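PDB 3MKC: racemase, which is of unknown function but belongs to the mandelate racemase/muconate lactonizing enzyme family of the enolase superfamily, with an N-terminal capping domain and a TIM-barrel-like domain. Local coordinates for residues V180-D185 with D211-F216; K189-Y194 with A223-S228; L144-P149 with K159-L164; S247-L252 with G279-L284. All coordinates share one frame; numbering follows the deposited sequence.

Contact 1 (V180-D185 with D211-F216); sequences VPIKAD and DYLYRF
Arg215 crosses Val180 at about a right angle, and CG1 of Val180 lies over one face of the guanidinium, offset toward its rim, with Arg215 CD 3.8 Å from that methyl. The edge of the same group does the polar work. Arg215 NH2 donates to Ala184 O at 2.7 Å along an almost straight N-H...O line (177°); the oxygen lies in the guanidinium plane, while the donor stands above the carbonyl plane. The arginine chain bends at chi3 (-66°), which places NE. Arg215 NH1 gives a 2.7 Å bond to a water in the guanidinium plane, and this water donates to Val180 O and to Tyr212 O, joining both backbones through one molecule. A weak bond from NH1 to Ile182 O adds a further grip. Ile182 O and Ala184 O belong to a type I turn from Pro181 to Ala184. Both segments are loops at the C-terminal ends of parallel strands, 175-179 and 207-211, leading into the next helices, as the beta-alpha loops of a TIM barrel do. At the root of the pair Val180 N donates to Asp211 O at 3.0 Å. Just beyond, Asp211 OD1 accepts from Leu213 N in an Asx turn. Leu213 then crosses Ile182 at about a right angle, its CD1 3.6 Å from Ile182 CG1 and also 3.3 Å from Val180 O. Val180 CG2 meets the Tyr212 ring obliquely, 4.0 Å from CD1.

Contact 2 (K189-Y194 with A223-S228); sequences KEVAYY and ARLLNS
No ring or other planar group lies between Ala192 and Leu225, which meet as aliphatic surfaces; flat groups stand around them instead. Phe216, from the loop before helix 219-228, carries Arg215 CG over the centre of one ring face, 3.6 Å above the plane. The ring atom CZ of Phe216 comes to 3.7 Å from Leu225 CD2. The Tyr194 ring meets that of Trp186 with planes at about 60°. Between the helices Leu225 does most of the touching. Its CG is anti to the backbone N (chi1 168°), and the two methyls divide the work: CD1 packs on Ala192 CB at 3.8 Å, while CD2 lies 4.1 Å from Val191 CG1, the valine and leucine crossing at about a right angle. The alanine and valine both start out toward the opposite helix, but the leucine leaves its own helix to one side and comes near through its branched end. Toward the more exposed margin, Ser228 OG gives its hydrogen to Leu225 O at 2.8 Å, within the 223-228 segment, and Lys189 NZ stays 4.4 Å from Ser228 OG, too far for a bond. The short axes approach to 9.9 Å and run nearly the same way, with a signed crossing angle of -28°. The contact thus joins successive helices on the outside of the barrel, 188-202 and 219-228, each following a parallel strand. Tyr194 turns from the pair toward helix 154-170, reaching Tyr161, and its OH is bonded to Cys179 O at the end of strand 175-179.

Contact 3 (L144-P149 with K159-L164); sequences LYPAIP and KGYAPL
Tyr161 meets Leu144 and Pro146 in the tightest part of this contact. Its OH donates to Leu144 O at 2.6 Å, the hydroxyl tilted 31° from the carbonyl plane. Pro146 CD sits over the centre of the ring, 3.4 Å from the centroid and 12° off the normal, a CH-pi contact in which proline and ring cross at about a right angle. Leu144 CB adds a contact to Tyr161 CE1, and the same hydroxyl lies near the plane of the Tyr145 ring, 3.1 Å from CD1 at its edge. Close by, Pro146 CB rests 3.2 Å from Gly160 O, where the helix presents bare backbone, and Leu164 CD1 packs 3.5 Å from Pro146 N. Two approaches are looser: Leu144 CD1 passes 4.2 Å from Leu164 CB, and Ile148 CG2 comes no nearer than 4.3 Å to Gly160 CA. Tyr145 is largely open to solvent, and Leu164 partly so. The loop following strand 137-143 is thereby folded back on helix 154-170, the helix it leads into. Strand 175-179 and helix 188-202 flank the buried ring: Tyr161 OH is also bonded to Cys179 N, and the ring touches Val178, Tyr194 and Leu198.

Contact 4 (S247-L252 with G279-L284); sequences SGHAKL and GKVHLL
Lys280 has CG anti to its carbonyl carbon (chi1 -63°) and an extended chain beyond, which lays its methylenes beside Ala250, with CD 3.8 Å from Ala250 CB. The backbone reaches this place by a positive phi of 59° at Lys280, the first residue to leave helical angles after helix 268-277. His249 CB meets Val281 CG1 at 4.1 Å. Between these two side-chain contacts the backbones come close: Ala250 CA is 4.7 Å from Gly279 CA, and Gly279 O lies 3.3 Å from Ala250 CA in a CA-H...O contact with 120° at the hydrogen. Ala250 N is also near that oxygen, but the angle is too poor for a bond. The turn thus packs against helix 246-255 just before the chain enters strand 283-284 of the barrel-like domain, with Trp275 of helix 268-277 touching both His249, edge-to-face, and Val281. Binding across the pair is therefore chiefly van der Waals, aided by one bent CH...O contact, whereas the polar ends find partners just beyond: Lys280 NZ forms a salt bridge with Glu254, and His249 ND1 is hydrogen-bonded to Asp245 O.

From the N terminus, contact 3 comes first and closes the short loop between strand 137-143 and helix 154-170. Contacts 1 and 2 follow in series with it but cross one another, since their four segments alternate; one joins the loops after strands 175-179 and 207-211, the other the helices those loops enter. Contact 4 opens later, tying helix 246-255 to the turn before strand 283-284. Contacts 1 and 2 touch directly, as Val180 CG2 and Val191 CG1 lie 4.0 Å apart. Pro181 CG lies 3.6 Å from Tyr145 OH between contacts 1 and 3, and Leu252 CD2 3.6 Å from Ala223 N between contacts 2 and 4. Contacts 3 and 4 stay apart, their centres about 29 Å distant.

Contact 1 (V180-D185 with D211-F216)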
loop_
_atom_site.group_PDB
_atom_site.type_symbol
_atom_site.label_atom_id
_atom_site.label_comp_id
_atom_site.label_asym_id
_atom_site.label_seq_id
_atom_site.Cartn_x
_atom_site.Cartn_y
_atom_site.Cartn_z
ATOM N N VAL A 180 -15.513 5.439 8.642
ATOM C CA VAL A 180 -16.369 6.280 9.463
ATOM C C VAL A 180 -15.859 7.680 9.146
ATOM O O VAL A 180 -14.720 8.017 9.470
ATOM C CB VAL A 180 -16.180 6.006 10.975
ATOM C CG1 VAL A 180 -17.043 6.960 11.791
ATOM C CG2 VAL A 180 -16.559 4.571 11.301
ATOM N N PRO A 181 -16.679 8.508 8.480
ATOM C CA PRO A 181 -16.269 9.872 8.131
ATOM C C PRO A 181 -15.596 10.623 9.284
ATOM O O PRO A 181 -16.129 10.697 10.386
ATOM C CB PRO A 181 -17.580 10.516 7.697
ATOM C CG PRO A 181 -18.282 9.374 7.032
ATOM C CD PRO A 181 -18.058 8.250 8.032
ATOM N N ILE A 182 -14.426 11.184 9.006
ATOM C CA ILE A 182 -13.647 11.923 9.998
ATOM C C ILE A 182 -14.423 12.967 10.796
ATOM O O ILE A 182 -14.576 12.848 12.016
ATOM C CB ILE A 182 -12.463 12.634 9.329
ATOM C CG1 ILE A 182 -11.609 11.614 8.579
ATOM C CG2 ILE A 182 -11.640 13.369 10.374
ATOM C CD1 ILE A 182 -10.375 12.203 7.922
ATOM N N LYS A 183 -14.903 13.998 10.110
ATOM C CA LYS A 183 -15.636 15.066 10.772
ATOM C C LYS A 183 -17.070 14.701 11.142
ATOM O O LYS A 183 -17.937 15.569 11.243
ATOM C CB LYS A 183 -15.624 16.318 9.899
ATOM C CG LYS A 183 -14.232 16.868 9.627
ATOM C CD LYS A 183 -14.307 18.139 8.790
ATOM C CE LYS A 183 -12.937 18.753 8.546
ATOM N NZ LYS A 183 -13.047 19.966 7.678
ATOM N N ALA A 184 -17.325 13.413 11.341
ATOM C CA ALA A 184 -18.656 12.968 11.734
ATOM C C ALA A 184 -18.668 13.028 13.258
ATOM O O ALA A 184 -17.752 12.522 13.902
ATOM C CB ALA A 184 -18.906 11.542 11.253
ATOM N N ASP A 185 -19.686 13.656 13.834
ATOM C CA ASP A 185 -19.764 13.771 15.288
ATOM C C ASP A 185 -20.525 12.623 15.941
ATOM O O ASP A 185 -20.926 12.727 17.102
ATOM C CB ASP A 185 -20.439 15.083 15.683
ATOM C CG ASP A 185 -21.842 15.201 15.126
ATOM O OD1 ASP A 185 -22.535 14.162 15.024
ATOM O OD2 ASP A 185 -22.255 16.335 14.800
ATOM N N ASP A 211 -12.476 1.156 8.675
ATOM C CA ASP A 211 -11.429 2.144 8.913
ATOM C C ASP A 211 -12.067 3.230 9.765
ATOM O O ASP A 211 -12.941 3.961 9.294
ATOM C CB ASP A 211 -10.947 2.726 7.576
ATOM C CG ASP A 211 -9.914 3.837 7.744
ATOM O OD1 ASP A 211 -9.544 4.164 8.889
ATOM O OD2 ASP A 211 -9.468 4.385 6.714
ATOM N N TYR A 212 -11.643 3.326 11.018
ATOM C CA TYR A 212 -12.204 4.315 11.930
ATOM C C TYR A 212 -11.527 5.681 11.815
ATOM O O TYR A 212 -11.904 6.633 12.498
ATOM C CB TYR A 212 -12.147 3.770 13.362
ATOM C CG TYR A 212 -13.002 2.532 13.553
ATOM C CD1 TYR A 212 -14.336 2.631 13.944
ATOM C CD2 TYR A 212 -12.486 1.265 13.306
ATOM C CE1 TYR A 212 -15.138 1.491 14.085
ATOM C CE2 TYR A 212 -13.269 0.127 13.439
ATOM C CZ TYR A 212 -14.596 0.243 13.829
ATOM O OH TYR A 212 -15.373 -0.891 13.962
ATOM N N LEU A 213 -10.539 5.768 10.928
ATOM C CA LEU A 213 -9.815 7.006 10.671
ATOM C C LEU A 213 -9.298 7.774 11.883
ATOM O O LEU A 213 -9.396 9.003 11.941
ATOM C CB LEU A 213 -10.672 7.938 9.801
ATOM C CG LEU A 213 -10.811 7.481 8.349
ATOM C CD1 LEU A 213 -11.983 8.198 7.675
ATOM C CD2 LEU A 213 -9.505 7.749 7.612
ATOM N N TYR A 214 -8.762 7.042 12.854
ATOM C CA TYR A 214 -8.163 7.652 14.031
ATOM C C TYR A 214 -9.065 8.601 14.812
ATOM O O TYR A 214 -8.608 9.630 15.303
ATOM C CB TYR A 214 -6.895 8.389 13.596
ATOM C CG TYR A 214 -5.944 7.519 12.802
ATOM C CD1 TYR A 214 -5.208 6.515 13.425
ATOM C CD2 TYR A 214 -5.814 7.666 11.415
ATOM C CE1 TYR A 214 -4.373 5.683 12.703
ATOM C CE2 TYR A 214 -4.976 6.832 10.677
ATOM C CZ TYR A 214 -4.259 5.839 11.334
ATOM O OH TYR A 214 -3.443 4.990 10.628
ATOM N N ARG A 215 -10.339 8.256 14.953
ATOM C CA ARG A 215 -11.245 9.134 15.682
ATOM C C ARG A 215 -11.224 8.902 17.194
ATOM O O ARG A 215 -11.826 9.669 17.935
ATOM C CB ARG A 215 -12.679 8.975 15.158
ATOM C CG ARG A 215 -13.293 7.621 15.425
ATOM C CD ARG A 215 -14.635 7.430 14.704
ATOM N NE ARG A 215 -15.705 8.312 15.176
ATOM C CZ ARG A 215 -16.024 9.477 14.616
ATOM N NH1 ARG A 215 -15.355 9.920 13.560
ATOM N NH2 ARG A 215 -17.031 10.196 15.100
ATOM N N PHE A 216 -10.525 7.863 17.647
ATOM C CA PHE A 216 -10.465 7.547 19.082
ATOM C C PHE A 216 -9.084 7.706 19.728
ATOM O O PHE A 216 -8.067 7.683 19.046
ATOM C CB PHE A 216 -10.945 6.115 19.314
ATOM C CG PHE A 216 -12.354 5.867 18.870
ATOM C CD1 PHE A 216 -13.413 6.544 19.464
ATOM C CD2 PHE A 216 -12.627 4.936 17.875
ATOM C CE1 PHE A 216 -14.735 6.294 19.072
ATOM C CE2 PHE A 216 -13.935 4.678 17.476
ATOM C CZ PHE A 216 -14.994 5.361 18.080
HETATM O O HOH W 1 -13.714 8.629 11.855
#

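Contact 2 (K189-Y194 with A223-S228)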
loop_
_atom_site.group_PDB
_atom_site.type_symbol
_atom_site.label_atom_id
_atom_site.label_comp_id
_atom_site.label_asym_id
_atom_site.label_seq_id
_atom_site.Cartn_x
_atom_site.Cartn_y
_atom_site.Cartn_z
ATOM N N LYS A 189 -22.083 4.870 20.025
ATOM C CA LYS A 189 -23.280 4.071 19.813
ATOM C C LYS A 189 -23.819 4.263 18.398
ATOM O O LYS A 189 -24.327 3.324 17.785
ATOM C CB LYS A 189 -24.359 4.417 20.847
ATOM C CG LYS A 189 -24.548 3.316 21.880
ATOM C CD LYS A 189 -24.897 2.008 21.165
ATOM C CE LYS A 189 -24.633 0.768 22.011
ATOM N NZ LYS A 189 -24.855 -0.464 21.188
ATOM N N GLU A 190 -23.689 5.477 17.877
ATOM C CA GLU A 190 -24.157 5.774 16.534
ATOM C C GLU A 190 -23.270 5.066 15.515
ATOM O O GLU A 190 -23.748 4.602 14.479
ATOM C CB GLU A 190 -24.139 7.286 16.285
ATOM C CG GLU A 190 -25.130 8.067 17.140
ATOM C CD GLU A 190 -25.059 9.561 16.890
ATOM O OE1 GLU A 190 -23.989 10.160 17.128
ATOM O OE2 GLU A 190 -26.070 10.136 16.449
ATOM N N VAL A 191 -21.975 4.993 15.812
ATOM C CA VAL A 191 -21.036 4.321 14.925
ATOM C C VAL A 191 -21.407 2.845 14.865
ATOM O O VAL A 191 -21.354 2.230 13.801
ATOM C CB VAL A 191 -19.577 4.464 15.427
ATOM C CG1 VAL A 191 -18.638 3.611 14.571
ATOM C CG2 VAL A 191 -19.158 5.924 15.363
ATOM N N ALA A 192 -21.790 2.285 16.010
ATOM C CA ALA A 192 -22.179 0.884 16.060
ATOM C C ALA A 192 -23.413 0.686 15.182
ATOM O O ALA A 192 -23.510 -0.284 14.431
ATOM C CB ALA A 192 -22.481 0.475 17.484
ATOM N N TYR A 193 -24.353 1.619 15.292
ATOM C CA TYR A 193 -25.587 1.584 14.514
ATOM C C TYR A 193 -25.229 1.601 13.036
ATOM O O TYR A 193 -25.715 0.790 12.245
ATOM C CB TYR A 193 -26.450 2.806 14.850
ATOM C CG TYR A 193 -27.581 3.028 13.872
ATOM C CD1 TYR A 193 -28.684 2.178 13.852
ATOM C CD2 TYR A 193 -27.522 4.059 12.937
ATOM C CE1 TYR A 193 -29.705 2.347 12.919
ATOM C CE2 TYR A 193 -28.538 4.236 11.995
ATOM C CZ TYR A 193 -29.622 3.376 11.996
ATOM O OH TYR A 193 -30.622 3.533 11.065
ATOM N N TYR A 194 -24.360 2.540 12.688
ATOM C CA TYR A 194 -23.876 2.733 11.328
ATOM C C TYR A 194 -23.341 1.442 10.714
ATOM O O TYR A 194 -23.772 1.018 9.640
ATOM C CB TYR A 194 -22.776 3.794 11.365
ATOM C CG TYR A 194 -22.042 4.053 10.075
ATOM C CD1 TYR A 194 -22.696 4.580 8.968
ATOM C CD2 TYR A 194 -20.667 3.833 9.985
ATOM C CE1 TYR A 194 -21.998 4.893 7.803
ATOM C CE2 TYR A 194 -19.963 4.142 8.831
ATOM C CZ TYR A 194 -20.631 4.672 7.746
ATOM O OH TYR A 194 -19.928 4.991 6.610
ATOM N N ALA A 223 -12.770 -0.526 22.947
ATOM C CA ALA A 223 -13.064 -1.923 23.269
ATOM C C ALA A 223 -14.566 -2.121 23.447
ATOM O O ALA A 223 -15.120 -3.117 22.981
ATOM C CB ALA A 223 -12.322 -2.347 24.534
ATOM N N ARG A 224 -15.226 -1.178 24.116
ATOM C CA ARG A 224 -16.674 -1.286 24.315
ATOM C C ARG A 224 -17.377 -1.325 22.971
ATOM O O ARG A 224 -18.255 -2.153 22.736
ATOM C CB ARG A 224 -17.217 -0.104 25.122
ATOM C CG ARG A 224 -17.260 -0.354 26.605
ATOM C CD ARG A 224 -18.054 0.720 27.337
ATOM N NE ARG A 224 -18.097 0.445 28.770
ATOM C CZ ARG A 224 -18.640 1.256 29.671
ATOM N NH1 ARG A 224 -19.191 2.401 29.285
ATOM N NH2 ARG A 224 -18.620 0.924 30.958
ATOM N N LEU A 225 -16.985 -0.418 22.086
ATOM C CA LEU A 225 -17.585 -0.360 20.761
ATOM C C LEU A 225 -17.355 -1.657 19.995
ATOM O O LEU A 225 -18.299 -2.264 19.498
ATOM C CB LEU A 225 -17.008 0.815 19.971
ATOM C CG LEU A 225 -17.304 0.873 18.469
ATOM C CD1 LEU A 225 -18.807 0.904 18.226
ATOM C CD2 LEU A 225 -16.638 2.099 17.875
ATOM N N LEU A 226 -16.102 -2.091 19.906
ATOM C CA LEU A 226 -15.805 -3.314 19.172
ATOM C C LEU A 226 -16.466 -4.542 19.785
ATOM O O LEU A 226 -16.906 -5.440 19.069
ATOM C CB LEU A 226 -14.290 -3.516 19.069
ATOM C CG LEU A 226 -13.545 -2.426 18.288
ATOM C CD1 LEU A 226 -12.076 -2.815 18.173
ATOM C CD2 LEU A 226 -14.154 -2.262 16.890
ATOM N N ASN A 227 -16.552 -4.586 21.108
ATOM C CA ASN A 227 -17.182 -5.727 21.746
ATOM C C ASN A 227 -18.678 -5.792 21.463
ATOM O O ASN A 227 -19.240 -6.878 21.354
ATOM C CB ASN A 227 -16.929 -5.711 23.259
ATOM C CG ASN A 227 -15.517 -6.133 23.609
ATOM O OD1 ASN A 227 -14.891 -6.888 22.868
ATOM N ND2 ASN A 227 -15.014 -5.663 24.747
ATOM N N SER A 228 -19.318 -4.640 21.309
ATOM C CA SER A 228 -20.761 -4.614 21.059
ATOM C C SER A 228 -21.165 -4.983 19.633
ATOM O O SER A 228 -22.340 -5.235 19.365
ATOM C CB SER A 228 -21.333 -3.235 21.406
ATOM O OG SER A 228 -20.957 -2.267 20.444
#

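Contact 3 (L144-P149 with K159-L164)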
loop_
_atom_site.group_PDB
_atom_site.type_symbol
_atom_site.label_atom_id
_atom_site.label_comp_id
_atom_site.label_asym_id
_atom_site.label_seq_id
_atom_site.Cartn_x
_atom_site.Cartn_y
_atom_site.Cartn_z
ATOM N N LEU A 144 -14.016 1.291 -0.151
ATOM C CA LEU A 144 -15.104 2.115 -0.670
ATOM C C LEU A 144 -15.388 3.367 0.143
ATOM O O LEU A 144 -15.241 3.376 1.366
ATOM C CB LEU A 144 -16.391 1.289 -0.719
ATOM C CG LEU A 144 -16.294 -0.088 -1.367
ATOM C CD1 LEU A 144 -17.598 -0.845 -1.170
ATOM C CD2 LEU A 144 -15.963 0.075 -2.838
ATOM N N TYR A 145 -15.813 4.419 -0.549
ATOM C CA TYR A 145 -16.174 5.676 0.098
ATOM C C TYR A 145 -16.974 6.535 -0.880
ATOM O O TYR A 145 -16.463 6.955 -1.919
ATOM C CB TYR A 145 -14.934 6.444 0.554
ATOM C CG TYR A 145 -15.253 7.516 1.577
ATOM C CD1 TYR A 145 -15.487 7.185 2.912
ATOM C CD2 TYR A 145 -15.325 8.860 1.212
ATOM C CE1 TYR A 145 -15.781 8.165 3.858
ATOM C CE2 TYR A 145 -15.620 9.850 2.148
ATOM C CZ TYR A 145 -15.845 9.499 3.471
ATOM O OH TYR A 145 -16.116 10.478 4.407
ATOM N N PRO A 146 -18.249 6.801 -0.559
ATOM C CA PRO A 146 -19.094 7.613 -1.437
ATOM C C PRO A 146 -18.729 9.092 -1.405
ATOM O O PRO A 146 -17.933 9.535 -0.574
ATOM C CB PRO A 146 -20.490 7.358 -0.890
ATOM C CG PRO A 146 -20.236 7.243 0.588
ATOM C CD PRO A 146 -19.005 6.350 0.624
ATOM N N ALA A 147 -19.312 9.849 -2.328
ATOM C CA ALA A 147 -19.078 11.283 -2.396
ATOM C C ALA A 147 -20.089 11.900 -1.439
ATOM O O ALA A 147 -21.192 12.267 -1.848
ATOM C CB ALA A 147 -19.315 11.784 -3.807
ATOM N N ILE A 148 -19.719 11.995 -0.165
ATOM C CA ILE A 148 -20.618 12.555 0.840
ATOM C C ILE A 148 -19.994 13.668 1.692
ATOM O O ILE A 148 -18.809 13.630 2.011
ATOM C CB ILE A 148 -21.140 11.452 1.808
ATOM C CG1 ILE A 148 -19.954 10.649 2.365
ATOM C CG2 ILE A 148 -22.121 10.532 1.090
ATOM C CD1 ILE A 148 -20.317 9.700 3.485
ATOM N N PRO A 149 -20.785 14.690 2.042
ATOM C CA PRO A 149 -20.287 15.792 2.858
ATOM C C PRO A 149 -21.254 16.067 4.004
ATOM O O PRO A 149 -22.192 16.856 3.858
ATOM C CB PRO A 149 -20.239 16.936 1.859
ATOM C CG PRO A 149 -21.476 16.661 0.951
ATOM C CD PRO A 149 -21.840 15.183 1.139
ATOM N N LYS A 159 -26.863 6.025 2.878
ATOM C CA LYS A 159 -27.419 6.073 1.532
ATOM C C LYS A 159 -26.294 6.087 0.508
ATOM O O LYS A 159 -26.361 5.394 -0.506
ATOM C CB LYS A 159 -28.297 7.314 1.369
ATOM N N GLY A 160 -25.255 6.870 0.787
ATOM C CA GLY A 160 -24.126 6.956 -0.124
ATOM C C GLY A 160 -23.370 5.651 -0.310
ATOM O O GLY A 160 -22.892 5.344 -1.407
ATOM N N TYR A 161 -23.246 4.876 0.760
ATOM C CA TYR A 161 -22.536 3.607 0.681
ATOM C C TYR A 161 -23.352 2.507 0.006
ATOM O O TYR A 161 -22.808 1.689 -0.735
ATOM C CB TYR A 161 -22.125 3.151 2.086
ATOM C CG TYR A 161 -20.682 3.443 2.424
ATOM C CD1 TYR A 161 -19.647 2.707 1.842
ATOM C CD2 TYR A 161 -20.346 4.471 3.302
ATOM C CE1 TYR A 161 -18.309 2.992 2.125
ATOM C CE2 TYR A 161 -19.015 4.765 3.592
ATOM C CZ TYR A 161 -18.003 4.021 2.998
ATOM O OH TYR A 161 -16.686 4.323 3.269
ATOM N N ALA A 162 -24.656 2.503 0.258
ATOM C CA ALA A 162 -25.553 1.487 -0.290
ATOM C C ALA A 162 -25.283 1.048 -1.730
ATOM O O ALA A 162 -25.058 -0.137 -1.986
ATOM C CB ALA A 162 -27.011 1.945 -0.142
ATOM N N PRO A 163 -25.303 1.985 -2.691
ATOM C CA PRO A 163 -25.052 1.594 -4.080
ATOM C C PRO A 163 -23.662 1.017 -4.326
ATOM O O PRO A 163 -23.482 0.176 -5.210
ATOM C CB PRO A 163 -25.310 2.887 -4.856
ATOM C CG PRO A 163 -24.924 3.941 -3.882
ATOM C CD PRO A 163 -25.531 3.437 -2.593
ATOM N N LEU A 164 -22.681 1.470 -3.550
ATOM C CA LEU A 164 -21.322 0.961 -3.698
ATOM C C LEU A 164 -21.282 -0.478 -3.208
ATOM O O LEU A 164 -20.667 -1.341 -3.833
ATOM C CB LEU A 164 -20.331 1.813 -2.897
ATOM C CG LEU A 164 -20.103 3.241 -3.401
ATOM C CD1 LEU A 164 -19.139 3.977 -2.485
ATOM C CD2 LEU A 164 -19.553 3.193 -4.814
#

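Contact 4 (S247-L252 with G279-L284)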
loop_
_atom_site.group_PDB
_atom_site.type_symbol
_atom_site.label_atom_id
_atom_site.label_comp_id
_atom_site.label_asym_id
_atom_site.label_seq_id
_atom_site.Cartn_x
_atom_site.Cartn_y
_atom_site.Cartn_z
ATOM N N SER A 247 0.964 0.742 22.754
ATOM C CA SER A 247 0.498 0.065 23.956
ATOM C C SER A 247 -1.028 0.049 24.006
ATOM O O SER A 247 -1.621 -0.877 24.538
ATOM C CB SER A 247 1.073 0.733 25.216
ATOM O OG SER A 247 0.855 2.133 25.214
ATOM N N GLY A 248 -1.657 1.077 23.440
ATOM C CA GLY A 248 -3.106 1.133 23.434
ATOM C C GLY A 248 -3.681 0.050 22.539
ATOM O O GLY A 248 -4.694 -0.565 22.859
ATOM N N HIS A 249 -3.036 -0.192 21.404
ATOM C CA HIS A 249 -3.520 -1.234 20.519
ATOM C C HIS A 249 -3.430 -2.597 21.222
ATOM O O HIS A 249 -4.311 -3.441 21.076
ATOM C CB HIS A 249 -2.714 -1.243 19.216
ATOM C CG HIS A 249 -3.034 -0.103 18.303
ATOM N ND1 HIS A 249 -2.672 1.200 18.576
ATOM C CD2 HIS A 249 -3.693 -0.068 17.120
ATOM C CE1 HIS A 249 -3.092 1.988 17.603
ATOM N NE2 HIS A 249 -3.716 1.243 16.707
ATOM N N ALA A 250 -2.371 -2.809 21.998
ATOM C CA ALA A 250 -2.222 -4.082 22.699
ATOM C C ALA A 250 -3.423 -4.293 23.626
ATOM O O ALA A 250 -3.905 -5.417 23.788
ATOM C CB ALA A 250 -0.915 -4.100 23.510
ATOM N N LYS A 251 -3.900 -3.205 24.228
ATOM C CA LYS A 251 -5.051 -3.275 25.121
ATOM C C LYS A 251 -6.264 -3.768 24.355
ATOM O O LYS A 251 -6.997 -4.639 24.829
ATOM C CB LYS A 251 -5.353 -1.901 25.721
ATOM C CG LYS A 251 -4.403 -1.467 26.821
ATOM C CD LYS A 251 -4.587 -2.314 28.066
ATOM C CE LYS A 251 -3.924 -1.681 29.278
ATOM N NZ LYS A 251 -2.441 -1.663 29.160
ATOM N N LEU A 252 -6.483 -3.205 23.169
ATOM C CA LEU A 252 -7.617 -3.614 22.343
ATOM C C LEU A 252 -7.500 -5.090 22.015
ATOM O O LEU A 252 -8.489 -5.820 22.026
ATOM C CB LEU A 252 -7.665 -2.813 21.041
ATOM C CG LEU A 252 -8.006 -1.329 21.145
ATOM C CD1 LEU A 252 -8.058 -0.718 19.746
ATOM C CD2 LEU A 252 -9.351 -1.163 21.844
ATOM N N GLY A 279 2.640 -3.708 19.975
ATOM C CA GLY A 279 1.263 -3.433 19.616
ATOM C C GLY A 279 0.425 -4.695 19.635
ATOM O O GLY A 279 -0.788 -4.631 19.808
ATOM N N LYS A 280 1.071 -5.845 19.455
ATOM C CA LYS A 280 0.367 -7.124 19.461
ATOM C C LYS A 280 -0.714 -7.187 18.382
ATOM O O LYS A 280 -1.623 -8.025 18.456
ATOM C CB LYS A 280 -0.288 -7.350 20.826
ATOM C CG LYS A 280 0.682 -7.463 21.981
ATOM C CD LYS A 280 -0.077 -7.789 23.264
ATOM C CE LYS A 280 0.859 -8.200 24.395
ATOM N NZ LYS A 280 0.091 -8.809 25.536
ATOM N N VAL A 281 -0.621 -6.313 17.381
ATOM C CA VAL A 281 -1.634 -6.284 16.328
ATOM C C VAL A 281 -1.733 -7.560 15.492
ATOM O O VAL A 281 -0.767 -8.310 15.370
ATOM C CB VAL A 281 -1.440 -5.050 15.390
ATOM C CG1 VAL A 281 -1.572 -3.780 16.205
ATOM C CG2 VAL A 281 -0.092 -5.102 14.695
ATOM N N HIS A 282 -2.921 -7.812 14.946
ATOM C CA HIS A 282 -3.159 -9.000 14.127
ATOM C C HIS A 282 -2.762 -8.779 12.690
ATOM O O HIS A 282 -2.552 -9.731 11.953
ATOM C CB HIS A 282 -4.647 -9.374 14.057
ATOM C CG HIS A 282 -5.289 -9.653 15.375
ATOM N ND1 HIS A 282 -5.629 -8.658 16.265
ATOM C CD2 HIS A 282 -5.742 -10.811 15.915
ATOM C CE1 HIS A 282 -6.269 -9.188 17.292
ATOM N NE2 HIS A 282 -6.352 -10.494 17.102
ATOM N N LEU A 283 -2.687 -7.519 12.288
ATOM C CA LEU A 283 -2.416 -7.216 10.895
ATOM C C LEU A 283 -1.656 -5.907 10.721
ATOM O O LEU A 283 -1.948 -4.920 11.392
ATOM C CB LEU A 283 -3.768 -7.160 10.174
ATOM C CG LEU A 283 -3.892 -7.107 8.655
ATOM C CD1 LEU A 283 -5.238 -7.717 8.247
ATOM C CD2 LEU A 283 -3.768 -5.672 8.173
ATOM N N LEU A 284 -0.686 -5.918 9.810
ATOM C CA LEU A 284 0.133 -4.747 9.511
ATOM C C LEU A 284 -0.266 -4.162 8.161
ATOM O O LEU A 284 -0.518 -4.897 7.210
ATOM C CB LEU A 284 1.607 -5.134 9.460
ATOM C CG LEU A 284 2.200 -5.666 10.767
ATOM C CD1 LEU A 284 3.586 -6.215 10.482
ATOM C CD2 LEU A 284 2.268 -4.546 11.810
#